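Local coordinates for DUF6844 domain-containing protein (Francisella tularensis subsp. tularensis, PDB 4QVR) that is of unknown function, carries a signal sequence that suggests export from the cytoplasm, and contains a DUF6844 domain, at residues A71-A76 and G250-K255; K278-D283 and N326-L331. All blocks are in the same frame, centred on the assembly; numbering follows the deposited sequence.

Contact 1: A71-A76 and G250-K255; sequences ANLNNA and GLLPIK
Leu73 carries the apolar part of this contact, sending its two methyl branches to two different residues of the strand. CD1 of Leu73 meets CD2 of Leu252 at 4.1 Å, the two leucines pointing end to end. The other branch, CD2 of Leu73, lies 3.9 Å from CG2 of Ile254 in one of the two modelled conformers of that residue, with the side chains nearly perpendicular. With CG anti to the backbone N (chi1 -165°), Leu252 puts one methyl, CD2, against the helix. Ile272 of strand 264-273, the next strand of the sheet, touches both Leu73 and Ile254, while Phe322 and Tyr115 also pack on Leu73, closing a small hydrophobic cluster.

One helical turn further on, the methyl CB of Ala76 packs closely on a carbonyl oxygen, O of Ile254, at 3.5 Å. This small side chain lets the helix come close, with the CA atoms of Ala76 and Ile254 6.2 Å apart.

The polar bonds lie beside it. One water is within hydrogen-bonding distance of both backbones, 3.0 Å from O of Ala76 and 2.9 Å from O of Ile254, and can donate to either, though other acceptors nearby compete for its two protons. O of Ala76 also has Thr79 OG1 as a partner, and Lys255 NZ binds the same hydroxyl, along with Asp80 O and Ser81 OG, so the strand also grips the chain around the helix end.

Helix 67-78 thus lies obliquely against edge strand 251-261, the segment axes 56° apart. The chemistry is divided: buried leucine and isoleucine branches meet at one end, whereas at the other a water and a lysine engage backbone and hydroxyl oxygens.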
loop_
_atom_site.group_PDB
_atom_site.type_symbol
_atom_site.label_atom_id
_atom_site.label_comp_id
_atom_site.label_asym_id
_atom_site.label_seq_id
_atom_site.Cartn_x
_atom_site.Cartn_y
_atom_site.Cartn_z
ATOM N N ALA A 71 9.375 -12.848 -13.020
ATOM C CA ALA A 71 8.551 -14.042 -12.788
ATOM C C ALA A 71 7.905 -13.995 -11.401
ATOM O O ALA A 71 6.899 -14.652 -11.170
ATOM C CB ALA A 71 9.383 -15.308 -12.927
ATOM N N ASN A 72 8.503 -13.247 -10.470
ATOM C CA ASN A 72 7.942 -13.111 -9.120
ATOM C C ASN A 72 6.726 -12.204 -9.158
ATOM O O ASN A 72 5.650 -12.567 -8.673
ATOM C CB ASN A 72 8.958 -12.517 -8.138
ATOM C CG ASN A 72 10.216 -13.355 -8.008
ATOM O OD1 ASN A 72 11.317 -12.821 -7.823
ATOM N ND2 ASN A 72 10.066 -14.668 -8.117
ATOM N N LEU A 73 6.901 -11.016 -9.735
ATOM C CA LEU A 73 5.807 -10.059 -9.829
ATOM C C LEU A 73 4.719 -10.542 -10.787
ATOM O O LEU A 73 3.537 -10.390 -10.480
ATOM C CB LEU A 73 6.318 -8.657 -10.187
ATOM C CG LEU A 73 7.310 -8.087 -9.165
ATOM C CD1 LEU A 73 7.674 -6.657 -9.497
ATOM C CD2 LEU A 73 6.752 -8.162 -7.754
ATOM N N ASN A 74 5.094 -11.142 -11.924
ATOM C CA ASN A 74 4.079 -11.650 -12.860
ATOM C C ASN A 74 3.334 -12.866 -12.304
ATOM O O ASN A 74 2.118 -12.987 -12.469
ATOM C CB ASN A 74 4.657 -11.952 -14.260
ATOM C CG ASN A 74 4.848 -10.693 -15.121
ATOM O OD1 ASN A 74 4.665 -9.560 -14.666
ATOM N ND2 ASN A 74 5.194 -10.901 -16.384
ATOM N N ASN A 75 4.040 -13.772 -11.645
ATOM C CA ASN A 75 3.360 -14.945 -11.077
ATOM C C ASN A 75 2.410 -14.578 -9.940
ATOM O O ASN A 75 1.392 -15.250 -9.750
ATOM C CB ASN A 75 4.349 -16.022 -10.624
ATOM C CG ASN A 75 5.094 -16.654 -11.791
ATOM O OD1 ASN A 75 4.745 -16.437 -12.958
ATOM N ND2 ASN A 75 6.123 -17.443 -11.483
ATOM N N ALA A 76 2.750 -13.527 -9.191
ATOM C CA ALA A 76 1.920 -13.056 -8.091
ATOM C C ALA A 76 0.583 -12.538 -8.651
ATOM O O ALA A 76 -0.488 -12.820 -8.103
ATOM C CB ALA A 76 2.642 -11.979 -7.297
ATOM N N GLY A 250 9.246 2.194 -3.496
ATOM C CA GLY A 250 9.766 0.824 -3.708
ATOM C C GLY A 250 8.974 -0.214 -2.914
ATOM O O GLY A 250 9.155 -1.413 -3.081
ATOM N N LEU A 251 8.090 0.243 -2.042
ATOM C CA LEU A 251 7.270 -0.684 -1.233
ATOM C C LEU A 251 6.028 -1.016 -2.066
ATOM O O LEU A 251 5.177 -0.184 -2.290
ATOM C CB LEU A 251 6.888 -0.060 0.099
ATOM C CG LEU A 251 6.242 -1.049 1.069
ATOM C CD1 LEU A 251 7.272 -2.046 1.578
ATOM C CD2 LEU A 251 5.655 -0.317 2.240
ATOM N N LEU A 252 5.935 -2.245 -2.525
ATOM C CA LEU A 252 4.879 -2.636 -3.443
ATOM C C LEU A 252 3.990 -3.777 -2.916
ATOM O O LEU A 252 4.508 -4.718 -2.319
ATOM C CB LEU A 252 5.604 -3.131 -4.673
ATOM C CG LEU A 252 4.916 -3.337 -5.995
ATOM C CD1 LEU A 252 4.620 -1.969 -6.593
ATOM C CD2 LEU A 252 5.847 -4.127 -6.897
ATOM N N PRO A 253 2.656 -3.694 -3.127
ATOM C CA PRO A 253 1.828 -4.831 -2.693
ATOM C C PRO A 253 2.026 -5.965 -3.658
ATOM O O PRO A 253 2.193 -5.723 -4.863
ATOM C CB PRO A 253 0.378 -4.325 -2.810
ATOM C CG PRO A 253 0.444 -2.919 -3.299
ATOM C CD PRO A 253 1.878 -2.468 -3.348
ATOM N N ILE A 254 2.012 -7.197 -3.176
ATOM C CA ILE A 254 2.153 -8.312 -4.106
ATOM C C ILE A 254 1.033 -9.313 -4.035
ATOM O O ILE A 254 0.828 -10.044 -4.996
ATOM C CB ILE A 254 3.520 -8.999 -4.028
ATOM C CG1 ILE A 254 3.800 -9.512 -2.627
ATOM C CG2 ILE A 254 4.614 -8.028 -4.486
ATOM C CD1 ILE A 254 5.067 -10.329 -2.588
ATOM N N LYS A 255 0.283 -9.299 -2.932
ATOM C CA LYS A 255 -0.823 -10.178 -2.747
ATOM C C LYS A 255 -1.767 -9.601 -1.700
ATOM O O LYS A 255 -1.325 -9.047 -0.692
ATOM C CB LYS A 255 -0.280 -11.503 -2.205
ATOM C CG LYS A 255 -1.308 -12.628 -2.060
ATOM C CD LYS A 255 -1.685 -13.164 -3.434
ATOM C CE LYS A 255 -2.916 -14.040 -3.362
ATOM N NZ LYS A 255 -3.366 -14.405 -4.715
HETATM O O HOH W 1 -1.579 -10.553 -6.471
#

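Contact 2: K278-D283 and N326-L331; sequences KGMFED and NKPYIL
Pro328 and Met280, a selenomethionine in the model, form one half of this contact. The selenium, SE of Met280, rests 3.7 Å from CB of Pro328, with CG of the same ring only slightly farther away, so it touches one side of the pyrrolidine through two carbons. The two side chains run alongside each other in opposite senses. Met280 starts outward with CG anti to the backbone N (chi1 -177°) and then bends at its last torsion (chi3 68°), which turns the terminal methyl onto the ring of its neighbour Phe281, where CE lies over the ring centre, 3.2 Å above the plane.

Ile330 supplies the other half. Its CD1 meets the ring of Phe281 at the edge, near the ring plane, 3.7 Å from CE1. The ring is therefore touched on a face by its neighbour in the helix and on its rim by the strand, while Gln371 also packs against this side chain. All of these cross-contacts are apolar.

Helix 275-285 here meets the start of strand 328-337, which runs between strands 318-322 and 440-448 in a four-stranded antiparallel sheet. Leu364 and Leu367 of helix 349-370 pack on Ile330, as does Trp448, so the isoleucine joins helix 275-285 to the sheet and its covering helix.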
loop_
_atom_site.group_PDB
_atom_site.type_symbol
_atom_site.label_atom_id
_atom_site.label_comp_id
_atom_site.label_asym_id
_atom_site.label_seq_id
_atom_site.Cartn_x
_atom_site.Cartn_y
_atom_site.Cartn_z
ATOM N N LYS A 278 11.942 0.963 -6.824
ATOM C CA LYS A 278 12.124 2.371 -6.487
ATOM C C LYS A 278 12.865 3.109 -7.625
ATOM O O LYS A 278 12.487 4.210 -8.004
ATOM C CB LYS A 278 12.905 2.551 -5.190
ATOM C CG LYS A 278 13.263 4.016 -4.954
ATOM C CD LYS A 278 14.039 4.235 -3.672
ATOM C CE LYS A 278 14.382 5.707 -3.519
ATOM N NZ LYS A 278 14.945 5.999 -2.181
ATOM N N GLY A 279 13.936 2.496 -8.130
ATOM C CA GLY A 279 14.758 3.064 -9.203
ATOM C C GLY A 279 14.045 3.149 -10.542
ATOM O O GLY A 279 14.306 4.047 -11.337
HETATM N N MSE A 280 13.147 2.207 -10.796
HETATM C CA MSE A 280 12.378 2.212 -12.026
HETATM C C MSE A 280 11.486 3.426 -12.045
HETATM O O MSE A 280 11.439 4.146 -13.042
HETATM C CB MSE A 280 11.576 0.925 -12.093
HETATM C CG MSE A 280 10.787 0.810 -13.385
HETATM SE SE MSE A 280 9.223 -0.327 -13.052
HETATM C CE MSE A 280 8.151 0.812 -11.854
ATOM N N PHE A 281 10.774 3.683 -10.953
ATOM C CA PHE A 281 9.901 4.857 -10.904
ATOM C C PHE A 281 10.635 6.192 -10.969
ATOM O O PHE A 281 10.131 7.150 -11.564
ATOM C CB PHE A 281 9.003 4.838 -9.683
ATOM C CG PHE A 281 7.871 3.879 -9.793
ATOM C CD1 PHE A 281 6.883 4.082 -10.744
ATOM C CD2 PHE A 281 7.755 2.798 -8.929
ATOM C CE1 PHE A 281 5.804 3.212 -10.839
ATOM C CE2 PHE A 281 6.685 1.928 -9.023
ATOM C CZ PHE A 281 5.702 2.134 -9.974
ATOM N N GLU A 282 11.809 6.271 -10.355
ATOM C CA GLU A 282 12.578 7.506 -10.403
ATOM C C GLU A 282 13.061 7.738 -11.840
ATOM O O GLU A 282 13.063 8.869 -12.323
ATOM C CB GLU A 282 13.757 7.450 -9.437
ATOM C CG GLU A 282 14.573 8.734 -9.398
ATOM C CD GLU A 282 15.818 8.613 -8.542
ATOM O OE1 GLU A 282 16.667 9.537 -8.594
ATOM O OE2 GLU A 282 15.955 7.588 -7.832
ATOM N N ASP A 283 13.477 6.661 -12.504
ATOM C CA ASP A 283 13.923 6.715 -13.902
ATOM C C ASP A 283 12.737 6.994 -14.813
ATOM O O ASP A 283 12.873 7.680 -15.826
ATOM C CB ASP A 283 14.607 5.409 -14.324
ATOM C CG ASP A 283 15.917 5.167 -13.588
ATOM O OD1 ASP A 283 16.468 6.120 -12.992
ATOM O OD2 ASP A 283 16.398 4.014 -13.608
ATOM N N ASN A 326 8.823 -6.557 -22.579
ATOM C CA ASN A 326 9.704 -6.264 -21.424
ATOM C C ASN A 326 9.403 -4.895 -20.763
ATOM O O ASN A 326 10.216 -4.388 -19.989
ATOM C CB ASN A 326 11.202 -6.369 -21.794
ATOM C CG ASN A 326 11.595 -7.752 -22.314
ATOM O OD1 ASN A 326 10.757 -8.647 -22.438
ATOM N ND2 ASN A 326 12.880 -7.927 -22.619
ATOM N N LYS A 327 8.227 -4.323 -21.060
ATOM C CA LYS A 327 7.805 -3.023 -20.511
ATOM C C LYS A 327 6.963 -3.151 -19.242
ATOM O O LYS A 327 6.013 -3.942 -19.193
ATOM C CB LYS A 327 6.981 -2.225 -21.538
ATOM C CG LYS A 327 7.770 -1.606 -22.679
ATOM C CD LYS A 327 8.701 -0.510 -22.180
ATOM C CE LYS A 327 9.419 0.181 -23.327
ATOM N NZ LYS A 327 10.308 1.275 -22.842
ATOM N N PRO A 328 7.299 -2.357 -18.214
ATOM C CA PRO A 328 6.509 -2.410 -17.004
ATOM C C PRO A 328 5.182 -1.708 -17.170
ATOM O O PRO A 328 5.050 -0.752 -17.912
ATOM C CB PRO A 328 7.361 -1.660 -15.974
ATOM C CG PRO A 328 8.299 -0.814 -16.771
ATOM C CD PRO A 328 8.509 -1.525 -18.066
ATOM N N TYR A 329 4.192 -2.191 -16.458
ATOM C CA TYR A 329 2.902 -1.575 -16.500
ATOM C C TYR A 329 2.335 -1.726 -15.110
ATOM O O TYR A 329 2.770 -2.578 -14.335
ATOM C CB TYR A 329 2.023 -2.243 -17.566
ATOM C CG TYR A 329 1.871 -3.723 -17.349
ATOM C CD1 TYR A 329 1.135 -4.201 -16.289
ATOM C CD2 TYR A 329 2.457 -4.639 -18.196
ATOM C CE1 TYR A 329 0.985 -5.546 -16.069
ATOM C CE2 TYR A 329 2.308 -6.000 -17.982
ATOM C CZ TYR A 329 1.563 -6.438 -16.914
ATOM O OH TYR A 329 1.383 -7.774 -16.663
ATOM N N ILE A 330 1.354 -0.903 -14.790
ATOM C CA ILE A 330 0.744 -0.949 -13.492
ATOM C C ILE A 330 -0.710 -1.349 -13.623
ATOM O O ILE A 330 -1.435 -0.772 -14.416
ATOM C CB ILE A 330 0.860 0.424 -12.832
ATOM C CG1 ILE A 330 2.352 0.742 -12.669
ATOM C CG2 ILE A 330 0.130 0.436 -11.489
ATOM C CD1 ILE A 330 2.662 2.203 -12.496
ATOM N N LEU A 331 -1.117 -2.358 -12.860
ATOM C CA LEU A 331 -2.489 -2.807 -12.865
ATOM C C LEU A 331 -3.117 -2.262 -11.613
ATOM O O LEU A 331 -2.449 -2.115 -10.608
ATOM C CB LEU A 331 -2.580 -4.315 -12.845
ATOM C CG LEU A 331 -1.899 -5.032 -13.995
ATOM C CD1 LEU A 331 -2.164 -6.525 -13.864
ATOM C CD2 LEU A 331 -2.419 -4.518 -15.309
#

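Contacts 1 and 2 have centres about 12 Å apart, on the same side of the chain's centre, and follow one another along the chain. They touch directly: CA of Gly250, just before strand 251-261, packs 3.9 Å from CB of Lys278 in helix 275-285, which follows the hairpin of strands 251-261 and 264-273. A looser approach brings OD1 of Asn74 to 4.2 Å from OH of Tyr329. Each contact sets a helix against a strand, but of different sheets: contact 1 uses the three-stranded sheet and contact 2 the four-stranded one. Strand 318-322 links them, since it packs on Leu73 and Leu252 and pairs with strand 328-337.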